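Local coordinates for amidohydrolase (Brucella melitensis biovar Abortus, PDB 4F0L), which binds an iron(III) ion and is probably a metal-dependent deaminase of the amidohydrolase family, at residues Tyr95-Ala98 / Leu99-Pro103; Phe449-Ala452 / Leu453-Leu457. All coordinates share one frame; numbering follows the deposited sequence.

Overall arrangement
Contact 1 (95-98 with 99-103) comes first along the chain. It covers the C-terminal end of helix 88-100 and the short link to helix 103-119. Contact 2 (449-452 with 453-457) lies far later, in the C-terminal helix 442-457. Their centres are about 11 Å apart, and they touch directly. Leu-456 does much of this: its CD1 is 3.6 Å from Met-101 CE, and its CD2 is 3.6 Å from Thr-100 OG1. Phe-97 also meets Leu-457. Helix 442-457 packs on helix 88-100 and, through Phe-449, Ala-452 and Leu-456, on helix 103-119. Both helices follow strand 56-66, the strand carrying the iron ligand His-65. Contact 2 itself is away from the metal site.

Contact 1 of 2, residues Tyr95-Ala98 / Leu99-Pro103; sequences YKFA and LTMTP
The Met-101 side chain crosses Phe-97 at a slant at the end of helix 88-100, and its methyl reaches the ring edge. The methyl CE lies close to the ring plane, 3.7 Å from Phe-97 CD2. Met-101 starts with CG opposite its own backbone N and runs straight to SD. A bend at chi3 (-71°) then turns CE to the ring. Leu-456 of helix 442-457 packs on both side chains.

Thr-100 turns its hydroxyl back along the helix. With chi1 at 57°, OG1 sits between its backbone N and carbonyl carbon and donates to Lys-96 O at 2.7 Å. The hydroxyl lies 19° off the carbonyl plane. Leu-99 N bonds Tyr-95 O at 2.9 Å, and Leu-99 CD1 lies 4.2 Å from Tyr-95 CB.

Phe-97 O receives Met-101 N at 3.1 Å and, weakly, Thr-100 N. Arg-184 NH1 bonds Ala-98 O in the helix and Met-101 O just past it. The carbonyls around the helix end are thus met by backbone N-H, a threonine hydroxyl and an arginine. This implies a polar finish to the helix beside an apolar Phe-Met pair facing helix 442-457.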
ATOM      1  N   TYR B  95      -8.246 -18.669 -14.828  1.00 36.54           N
ATOM      2  CA  TYR B  95      -8.442 -19.953 -15.506  1.00 37.92           C
ATOM      3  C   TYR B  95      -7.457 -20.172 -16.692  1.00 37.77           C
ATOM      4  O   TYR B  95      -7.056 -21.293 -16.936  1.00 36.07           O
ATOM      5  CB  TYR B  95      -9.916 -20.171 -15.914  1.00 40.99           C
ATOM      6  CG  TYR B  95     -10.758 -20.629 -14.743  1.00 43.13           C
ATOM      7  CD1 TYR B  95     -10.759 -21.965 -14.347  1.00 43.35           C
ATOM      8  CD2 TYR B  95     -11.518 -19.717 -13.992  1.00 44.79           C
ATOM      9  CE1 TYR B  95     -11.505 -22.382 -13.253  1.00 45.36           C
ATOM     10  CE2 TYR B  95     -12.267 -20.127 -12.900  1.00 46.78           C
ATOM     11  CZ  TYR B  95     -12.252 -21.458 -12.526  1.00 46.75           C
ATOM     12  OH  TYR B  95     -12.991 -21.859 -11.432  1.00 47.69           O
ATOM     13  N   LYS B  96      -7.030 -19.118 -17.393  1.00 36.97           N
ATOM     14  CA  LYS B  96      -5.969 -19.280 -18.396  1.00 37.10           C
ATOM     15  C   LYS B  96      -4.706 -19.889 -17.770  1.00 34.91           C
ATOM     16  O   LYS B  96      -4.177 -20.869 -18.297  1.00 34.33           O
ATOM     17  CB  LYS B  96      -5.620 -17.969 -19.084  1.00 40.03           C
ATOM     18  CG  LYS B  96      -4.410 -18.078 -20.011  1.00 43.12           C
ATOM     19  CD  LYS B  96      -4.303 -16.906 -20.973  1.00 47.17           C
ATOM     20  CE  LYS B  96      -2.891 -16.788 -21.544  1.00 50.09           C
ATOM     21  NZ  LYS B  96      -2.815 -15.882 -22.729  1.00 53.16           N
ATOM     22  N   PHE B  97      -4.254 -19.338 -16.634  1.00 31.42           N
ATOM     23  CA  PHE B  97      -3.116 -19.913 -15.898  1.00 30.08           C
ATOM     24  C   PHE B  97      -3.436 -21.309 -15.327  1.00 29.25           C
ATOM     25  O   PHE B  97      -2.657 -22.238 -15.510  1.00 27.17           O
ATOM     26  CB  PHE B  97      -2.638 -18.995 -14.755  1.00 28.72           C
ATOM     27  CG  PHE B  97      -1.735 -17.885 -15.211  1.00 29.37           C
ATOM     28  CD1 PHE B  97      -2.247 -16.825 -15.954  1.00 30.34           C
ATOM     29  CD2 PHE B  97      -0.366 -17.917 -14.937  1.00 28.60           C
ATOM     30  CE1 PHE B  97      -1.416 -15.800 -16.395  1.00 31.27           C
ATOM     31  CE2 PHE B  97       0.465 -16.904 -15.374  1.00 28.41           C
ATOM     32  CZ  PHE B  97      -0.060 -15.843 -16.100  1.00 30.21           C
ATOM     33  N   ALA B  98      -4.551 -21.419 -14.605  1.00 27.21           N
ATOM     34  CA  ALA B  98      -4.907 -22.655 -13.899  1.00 27.41           C
ATOM     35  C   ALA B  98      -5.009 -23.843 -14.875  1.00 26.86           C
ATOM     36  O   ALA B  98      -4.546 -24.924 -14.562  1.00 24.40           O
ATOM     37  CB  ALA B  98      -6.207 -22.485 -13.092  1.00 26.35           C
ATOM     38  N   LEU B  99      -5.544 -23.611 -16.074  1.00 27.43           N
ATOM     39  CA  LEU B  99      -5.842 -24.711 -16.989  1.00 28.54           C
ATOM     40  C   LEU B  99      -4.660 -25.108 -17.868  1.00 28.65           C
ATOM     41  O   LEU B  99      -4.713 -26.166 -18.464  1.00 29.27           O
ATOM     42  CB  LEU B  99      -7.078 -24.409 -17.852  1.00 29.39           C
ATOM     43  CG  LEU B  99      -8.419 -24.320 -17.101  1.00 29.62           C
ATOM     44  CD1 LEU B  99      -9.533 -23.836 -18.016  1.00 29.94           C
ATOM     45  CD2 LEU B  99      -8.791 -25.660 -16.468  1.00 29.47           C
ATOM     46  N   THR B 100      -3.594 -24.301 -17.927  1.00 27.55           N
ATOM     47  CA  THR B 100      -2.449 -24.607 -18.805  1.00 28.45           C
ATOM     48  C   THR B 100      -1.126 -24.844 -18.079  1.00 27.01           C
ATOM     49  O   THR B 100      -0.181 -25.364 -18.670  1.00 26.70           O
ATOM     50  CB  THR B 100      -2.202 -23.490 -19.836  1.00 29.49           C
ATOM     51  OG1 THR B 100      -1.985 -22.245 -19.146  1.00 30.61           O
ATOM     52  CG2 THR B 100      -3.371 -23.383 -20.797  1.00 30.32           C
ATOM     53  N   MET B 101      -1.044 -24.497 -16.798  1.00 25.67           N
ATOM     54  CA  MET B 101       0.234 -24.591 -16.112  1.00 25.47           C
ATOM     55  C   MET B 101       0.712 -26.054 -15.978  1.00 24.51           C
ATOM     56  O   MET B 101      -0.042 -26.916 -15.565  1.00 24.44           O
ATOM     57  CB  MET B 101       0.176 -23.925 -14.751  1.00 25.60           C
ATOM     58  CG  MET B 101       1.565 -23.609 -14.198  1.00 26.68           C
ATOM     59  SD  MET B 101       1.580 -22.581 -12.735  1.00 28.00           S
ATOM     60  CE  MET B 101       1.077 -21.058 -13.518  1.00 25.99           C
ATOM     61  N   THR B 102       1.963 -26.299 -16.345  1.00 23.91           N
ATOM     62  CA  THR B 102       2.591 -27.592 -16.197  1.00 23.57           C
ATOM     63  C   THR B 102       3.276 -27.707 -14.815  1.00 23.20           C
ATOM     64  O   THR B 102       3.476 -26.697 -14.127  1.00 21.54           O
ATOM     65  CB  THR B 102       3.678 -27.762 -17.236  1.00 25.13           C
ATOM     66  OG1 THR B 102       4.733 -26.843 -16.928  1.00 24.58           O
ATOM     67  CG2 THR B 102       3.140 -27.496 -18.674  1.00 25.20           C
ATOM     68  N   PRO B 103       3.655 -28.945 -14.405  1.00 22.98           N
ATOM     69  CA  PRO B 103       4.325 -29.071 -13.103  1.00 22.17           C
ATOM     70  C   PRO B 103       5.679 -28.338 -13.028  1.00 22.25           C
ATOM     71  O   PRO B 103       5.998 -27.742 -12.005  1.00 21.76           O
ATOM     72  CB  PRO B 103       4.514 -30.587 -12.951  1.00 23.37           C
ATOM     73  CG  PRO B 103       3.436 -31.177 -13.799  1.00 23.64           C
ATOM     74  CD  PRO B 103       3.340 -30.260 -14.994  1.00 23.56           C
TER

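Contact 2 of 2, residues Phe449-Ala452 / Leu453-Leu457; sequences FQKA and LGELL
Phe-449 and Leu-453 make the apolar pair of this helical segment. Their side chains lie alongside each other and point the same way. Leu-453 CD2 is 4.0 Å from Phe-449 CZ and equally near CE2. Both have CG opposite the backbone N (chi1 175° in Phe-449, -154° in Leu-453), which lets them run together.

The backbone gives four successive i to i+4 hydrogen bonds. Leu-453 N donates to Phe-449 O at 2.9 Å, and Leu-456 N to Ala-452 O at 2.9 Å. The Leu-456 side chain folds back over the same carbonyl, its CG 3.4 Å from Ala-452 O. Gly-454 N to Gln-450 O and Glu-455 N to Lys-451 O complete the set.

The charged pair is looser. Lys-451 and Glu-455 cross at an angle, and Lys-451 NZ stays 4.6 Å from Glu-455 OE2. The carboxylate instead uses OE1 to accept a bond from Gln-105 NE2 on helix 103-119. Gln-450 bonds Glu-446 and has a weak bond to Arg-402 O of the second subunit.

The arrangement is that of an amphipathic alpha-helix at the C-terminus. Its apolar side packs on helices 88-100 and 103-119, while Phe-449 and Gln-450 also reach the second subunit.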
ATOM      1  N   PHE B 449      11.490 -18.173 -13.513  1.00 21.00           N
ATOM      2  CA  PHE B 449      10.152 -17.594 -13.491  1.00 20.84           C
ATOM      3  C   PHE B 449       9.805 -16.888 -14.807  1.00 22.01           C
ATOM      4  O   PHE B 449       8.719 -17.096 -15.333  1.00 21.94           O
ATOM      5  CB  PHE B 449      10.027 -16.623 -12.314  1.00 20.51           C
ATOM      6  CG  PHE B 449       8.725 -15.885 -12.255  1.00 20.57           C
ATOM      7  CD1 PHE B 449       7.526 -16.551 -12.052  1.00 20.14           C
ATOM      8  CD2 PHE B 449       8.699 -14.501 -12.396  1.00 21.63           C
ATOM      9  CE1 PHE B 449       6.318 -15.870 -12.007  1.00 20.03           C
ATOM     10  CE2 PHE B 449       7.489 -13.819 -12.345  1.00 21.54           C
ATOM     11  CZ  PHE B 449       6.297 -14.509 -12.149  1.00 20.90           C
ATOM     12  N   GLN B 450      10.719 -16.075 -15.339  1.00 23.47           N
ATOM     13  CA  GLN B 450      10.458 -15.341 -16.600  1.00 25.31           C
ATOM     14  C   GLN B 450      10.291 -16.318 -17.774  1.00 26.73           C
ATOM     15  O   GLN B 450       9.437 -16.106 -18.634  1.00 26.62           O
ATOM     16  CB  GLN B 450      11.555 -14.315 -16.919  1.00 26.35           C
ATOM     17  CG  GLN B 450      11.630 -13.147 -15.934  1.00 25.84           C
ATOM     18  CD  GLN B 450      10.361 -12.315 -15.933  1.00 25.31           C
ATOM     19  OE1 GLN B 450       9.670 -12.247 -16.933  1.00 26.23           O
ATOM     20  NE2 GLN B 450      10.038 -11.719 -14.805  1.00 24.22           N
ATOM     21  N   LYS B 451      11.047 -17.416 -17.763  1.00 27.99           N
ATOM     22  CA  LYS B 451      10.881 -18.454 -18.784  1.00 29.57           C
ATOM     23  C   LYS B 451       9.474 -19.053 -18.700  1.00 28.82           C
ATOM     24  O   LYS B 451       8.750 -19.077 -19.697  1.00 30.09           O
ATOM     25  CB  LYS B 451      11.958 -19.524 -18.625  1.00 31.04           C
ATOM     26  CG  LYS B 451      12.050 -20.550 -19.754  1.00 33.50           C
ATOM     27  CD  LYS B 451      13.215 -21.517 -19.489  1.00 34.94           C
ATOM     28  CE  LYS B 451      13.107 -22.860 -20.240  1.00 36.86           C
ATOM     29  NZ  LYS B 451      13.912 -22.963 -21.497  1.00 39.19           N
ATOM     30  N   ALA B 452       9.047 -19.459 -17.504  1.00 27.03           N
ATOM     31  CA  ALA B 452       7.694 -20.008 -17.323  1.00 27.18           C
ATOM     32  C   ALA B 452       6.581 -19.007 -17.717  1.00 28.65           C
ATOM     33  O   ALA B 452       5.614 -19.362 -18.391  1.00 30.56           O
ATOM     34  CB  ALA B 452       7.488 -20.520 -15.896  1.00 24.82           C
ATOM     35  N   LEU B 453       6.743 -17.749 -17.341  1.00 29.28           N
ATOM     36  CA  LEU B 453       5.775 -16.709 -17.687  1.00 30.10           C
ATOM     37  C   LEU B 453       5.634 -16.561 -19.212  1.00 32.39           C
ATOM     38  O   LEU B 453       4.510 -16.530 -19.749  1.00 31.52           O
ATOM     39  CB  LEU B 453       6.190 -15.380 -17.014  1.00 30.49           C
ATOM     40  CG  LEU B 453       5.073 -14.370 -16.723  1.00 31.46           C
ATOM     41  CD1 LEU B 453       3.857 -15.051 -16.093  1.00 30.66           C
ATOM     42  CD2 LEU B 453       5.582 -13.241 -15.821  1.00 30.18           C
ATOM     43  N   GLY B 454       6.774 -16.467 -19.897  1.00 33.22           N
ATOM     44  CA  GLY B 454       6.800 -16.404 -21.336  1.00 35.49           C
ATOM     45  C   GLY B 454       6.031 -17.548 -21.960  1.00 36.82           C
ATOM     46  O   GLY B 454       5.262 -17.332 -22.891  1.00 38.47           O
ATOM     47  N   GLU B 455       6.228 -18.764 -21.447  1.00 36.56           N
ATOM     48  CA  GLU B 455       5.517 -19.927 -21.964  1.00 37.82           C
ATOM     49  C   GLU B 455       4.006 -19.775 -21.746  1.00 39.14           C
ATOM     50  O   GLU B 455       3.208 -20.022 -22.647  1.00 42.89           O
ATOM     51  CB  GLU B 455       6.029 -21.218 -21.329  1.00 36.47           C
ATOM     52  CG  GLU B 455       7.452 -21.597 -21.747  1.00 37.10           C
ATOM     53  CD  GLU B 455       8.144 -22.538 -20.777  1.00 36.23           C
ATOM     54  OE1 GLU B 455       7.544 -22.910 -19.743  1.00 36.32           O
ATOM     55  OE2 GLU B 455       9.301 -22.909 -21.037  1.00 36.76           O
ATOM     56  N   LEU B 456       3.623 -19.346 -20.555  1.00 39.12           N
ATOM     57  CA  LEU B 456       2.205 -19.247 -20.193  1.00 38.18           C
ATOM     58  C   LEU B 456       1.451 -18.142 -20.941  1.00 40.24           C
ATOM     59  O   LEU B 456       0.267 -18.310 -21.255  1.00 39.65           O
ATOM     60  CB  LEU B 456       2.076 -19.046 -18.697  1.00 35.89           C
ATOM     61  CG  LEU B 456       2.424 -20.272 -17.845  1.00 34.35           C
ATOM     62  CD1 LEU B 456       2.775 -19.869 -16.432  1.00 31.53           C
ATOM     63  CD2 LEU B 456       1.243 -21.214 -17.833  1.00 35.06           C
ATOM     64  N   LEU B 457       2.146 -17.039 -21.238  1.00 40.86           N
ATOM     65  CA  LEU B 457       1.550 -15.872 -21.895  1.00 43.36           C
ATOM     66  C   LEU B 457       1.707 -15.849 -23.425  1.00 47.45           C
ATOM     67  O   LEU B 457       1.207 -14.928 -24.073  1.00 48.57           O
ATOM     68  CB  LEU B 457       2.169 -14.589 -21.347  1.00 41.85           C
ATOM     69  CG  LEU B 457       1.913 -14.349 -19.864  1.00 40.79           C
ATOM     70  CD1 LEU B 457       2.729 -13.169 -19.394  1.00 41.40           C
ATOM     71  CD2 LEU B 457       0.439 -14.134 -19.545  1.00 40.56           C
TER